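Local coordinates for thioredoxin reductase (Streptococcus pyogenes, PDB 5UWY), which catalyses the NADPH-dependent reduction of thioredoxin, probably passing electrons through its bound FAD to a redox-active cysteine pair, at residues G129-A134 / G231-Y236. Sequence-based numbering, arbitrary orientation.
Sequences GVSYCA and GGVFIY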
ATOM      1  N   GLY A 129      16.448  -5.047  20.549  1.00 51.88           N
ATOM      2  CA  GLY A 129      16.251  -6.188  21.418  1.00 46.38           C
ATOM      3  C   GLY A 129      14.875  -6.126  22.045  1.00 46.14           C
ATOM      4  O   GLY A 129      14.273  -7.158  22.357  1.00 62.08           O
ATOM      5  N   VAL A 130      14.375  -4.907  22.235  1.00 46.12           N
ATOM      6  CA  VAL A 130      12.993  -4.667  22.630  1.00 48.15           C
ATOM      7  C   VAL A 130      12.199  -4.329  21.379  1.00 52.98           C
ATOM      8  O   VAL A 130      12.638  -3.519  20.553  1.00 48.97           O
ATOM      9  CB  VAL A 130      12.889  -3.536  23.667  1.00 45.66           C
ATOM     10  CG1 VAL A 130      11.462  -3.434  24.193  1.00 45.47           C
ATOM     11  CG2 VAL A 130      13.865  -3.764  24.800  1.00 55.63           C
ATOM     12  N   SER A 131      11.033  -4.947  21.234  1.00 52.73           N
ATOM     13  CA  SER A 131      10.204  -4.721  20.062  1.00 44.59           C
ATOM     14  C   SER A 131       8.749  -4.921  20.447  1.00 43.15           C
ATOM     15  O   SER A 131       8.429  -5.729  21.320  1.00 44.52           O
ATOM     16  CB  SER A 131      10.582  -5.661  18.912  1.00 46.40           C
ATOM     17  OG  SER A 131      10.143  -5.145  17.670  1.00 63.50           O
ATOM     18  N   TYR A 132       7.870  -4.166  19.793  1.00 45.75           N
ATOM     19  CA  TYR A 132       6.434  -4.308  19.985  1.00 45.97           C
ATOM     20  C   TYR A 132       5.751  -4.859  18.741  1.00 61.68           C
ATOM     21  O   TYR A 132       4.534  -4.713  18.591  1.00 71.26           O
ATOM     22  CB  TYR A 132       5.817  -2.967  20.387  1.00 42.15           C
ATOM     23  CG  TYR A 132       6.479  -2.299  21.574  1.00 42.67           C
ATOM     24  CD1 TYR A 132       6.077  -2.581  22.874  1.00 48.56           C
ATOM     25  CD2 TYR A 132       7.508  -1.382  21.392  1.00 46.69           C
ATOM     26  CE1 TYR A 132       6.684  -1.967  23.962  1.00 45.06           C
ATOM     27  CE2 TYR A 132       8.120  -0.765  22.471  1.00 43.24           C
ATOM     28  CZ  TYR A 132       7.705  -1.061  23.753  1.00 48.91           C
ATOM     29  OH  TYR A 132       8.311  -0.446  24.827  1.00 48.26           O
ATOM     30  N   CYS A 133       6.512  -5.499  17.849  1.00 53.97           N
ATOM     31  CA  CYS A 133       6.006  -5.865  16.529  1.00 45.94           C
ATOM     32  C   CYS A 133       6.765  -7.094  16.037  1.00 41.68           C
ATOM     33  O   CYS A 133       7.900  -6.976  15.572  1.00 47.86           O
ATOM     34  CB  CYS A 133       6.153  -4.698  15.567  1.00 53.16           C
ATOM     35  SG  CYS A 133       5.121  -4.794  14.111  1.00 76.38           S
ATOM     36  N   ALA A 134       6.120  -8.261  16.117  1.00 41.90           N
ATOM     37  CA  ALA A 134       6.764  -9.493  15.675  1.00 42.27           C
ATOM     38  C   ALA A 134       6.869  -9.555  14.155  1.00 41.93           C
ATOM     39  O   ALA A 134       7.894  -9.985  13.617  1.00 44.49           O
ATOM     40  CB  ALA A 134       6.000 -10.700  16.217  1.00 44.14           C
ATOM     41  N   GLY A 231      18.050 -13.066  23.821  1.00 59.72           N
ATOM     42  CA  GLY A 231      18.486 -12.229  22.721  1.00 56.31           C
ATOM     43  C   GLY A 231      17.478 -11.157  22.370  1.00 69.05           C
ATOM     44  O   GLY A 231      17.855 -10.072  21.916  1.00 54.75           O
ATOM     45  N   GLY A 232      16.190 -11.435  22.570  1.00 69.61           N
ATOM     46  CA  GLY A 232      15.182 -10.431  22.278  1.00 55.64           C
ATOM     47  C   GLY A 232      14.042 -10.439  23.268  1.00 54.65           C
ATOM     48  O   GLY A 232      13.802 -11.424  23.973  1.00 55.42           O
ATOM     49  N   VAL A 233      13.341  -9.312  23.318  1.00 54.13           N
ATOM     50  CA  VAL A 233      12.088  -9.205  24.048  1.00 58.43           C
ATOM     51  C   VAL A 233      11.060  -8.534  23.143  1.00 53.39           C
ATOM     52  O   VAL A 233      11.374  -7.563  22.439  1.00 52.43           O
ATOM     53  CB  VAL A 233      12.263  -8.463  25.394  1.00 61.71           C
ATOM     54  CG1 VAL A 233      12.211  -6.964  25.225  1.00 54.40           C
ATOM     55  CG2 VAL A 233      11.218  -8.946  26.421  1.00 55.86           C
ATOM     56  N   PHE A 234       9.866  -9.122  23.089  1.00 64.96           N
ATOM     57  CA  PHE A 234       8.723  -8.603  22.360  1.00 52.06           C
ATOM     58  C   PHE A 234       7.558  -8.444  23.328  1.00 52.36           C
ATOM     59  O   PHE A 234       7.186  -9.390  24.036  1.00 53.04           O
ATOM     60  CB  PHE A 234       8.358  -9.510  21.163  1.00 51.54           C
ATOM     61  CG  PHE A 234       9.457  -9.640  20.132  1.00 51.23           C
ATOM     62  CD1 PHE A 234      10.590 -10.391  20.391  1.00 54.53           C
ATOM     63  CD2 PHE A 234       9.372  -8.963  18.922  1.00 50.30           C
ATOM     64  CE1 PHE A 234      11.611 -10.493  19.450  1.00 61.57           C
ATOM     65  CE2 PHE A 234      10.395  -9.062  17.976  1.00 50.05           C
ATOM     66  CZ  PHE A 234      11.512  -9.828  18.240  1.00 50.70           C
ATOM     67  N   ILE A 235       7.041  -7.223  23.394  1.00 51.92           N
ATOM     68  CA  ILE A 235       5.992  -6.834  24.319  1.00 52.18           C
ATOM     69  C   ILE A 235       4.808  -6.353  23.510  1.00 65.02           C
ATOM     70  O   ILE A 235       4.950  -5.508  22.617  1.00 70.97           O
ATOM     71  CB  ILE A 235       6.445  -5.722  25.277  1.00 56.33           C
ATOM     72  CG1 ILE A 235       7.801  -6.056  25.878  1.00 56.06           C
ATOM     73  CG2 ILE A 235       5.389  -5.491  26.374  1.00 64.32           C
ATOM     74  CD1 ILE A 235       8.605  -4.833  26.257  1.00 53.64           C
ATOM     75  N   TYR A 236       3.645  -6.893  23.822  1.00 67.52           N
ATOM     76  CA  TYR A 236       2.388  -6.345  23.340  1.00 76.15           C
ATOM     77  C   TYR A 236       1.442  -6.177  24.516  1.00 78.46           C
ATOM     78  O   TYR A 236       1.066  -7.162  25.157  1.00 75.75           O
ATOM     79  CB  TYR A 236       1.737  -7.195  22.253  1.00 87.72           C
ATOM     80  CG  TYR A 236       1.063  -6.215  21.328  1.00 91.77           C
ATOM     81  CD1 TYR A 236      -0.300  -6.215  21.102  1.00 85.66           C
ATOM     82  CD2 TYR A 236       1.807  -5.211  20.772  1.00 89.77           C
ATOM     83  CE1 TYR A 236      -0.903  -5.246  20.256  1.00 83.61           C
ATOM     84  CE2 TYR A 236       1.243  -4.262  19.950  1.00 85.65           C
ATOM     85  CZ  TYR A 236      -0.089  -4.285  19.699  1.00 89.66           C
ATOM     86  OH  TYR A 236      -0.564  -3.293  18.852  1.00 93.04           O
TER
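Strands 130-131 and 232-235 run parallel, joined by three backbone hydrogen bonds: Val233 N to Gly129 O, Ser131 N to Val233 O at 2.9 Å, and Ile235 N to Ser131 O at 2.9 Å. The middle one is the most bent, with 130° at the hydrogen.

On one face, Val130 and Val233 lie side by side, CG2 of Val130 3.6 Å from CG1 of Val233. Ile235 reaches back toward them: with CG1 anti to its carbonyl carbon (chi1 -48°), its CD1 sits 3.8 Å from CG1 of Val130. The Tyr132 ring, close to the bound FAD, runs alongside the same isoleucine, CD1 4.0 Å from Ile235 CB. On the other face, the CD2-CE2 side of the Phe234 ring meets CB of Ser131 at 3.5 Å, while the Ser131 hydroxyl is hydrogen-bonded to Asp137. Past the strand, Tyr236 brings CD2 to within 3.5 Å of Tyr132 O.

Within this chain, strand 130-131 lies at one edge of this Rossmann-type parallel sheet, and 232-235 bonds onward to strand 145-149. Cys133, disulfide-bonded to Cys136, follows directly at the N-cap of helix 134-137. Backbone pairing and apolar packing thus fix the edge strand within the probable NADPH-binding domain, and so probably help position Cys133.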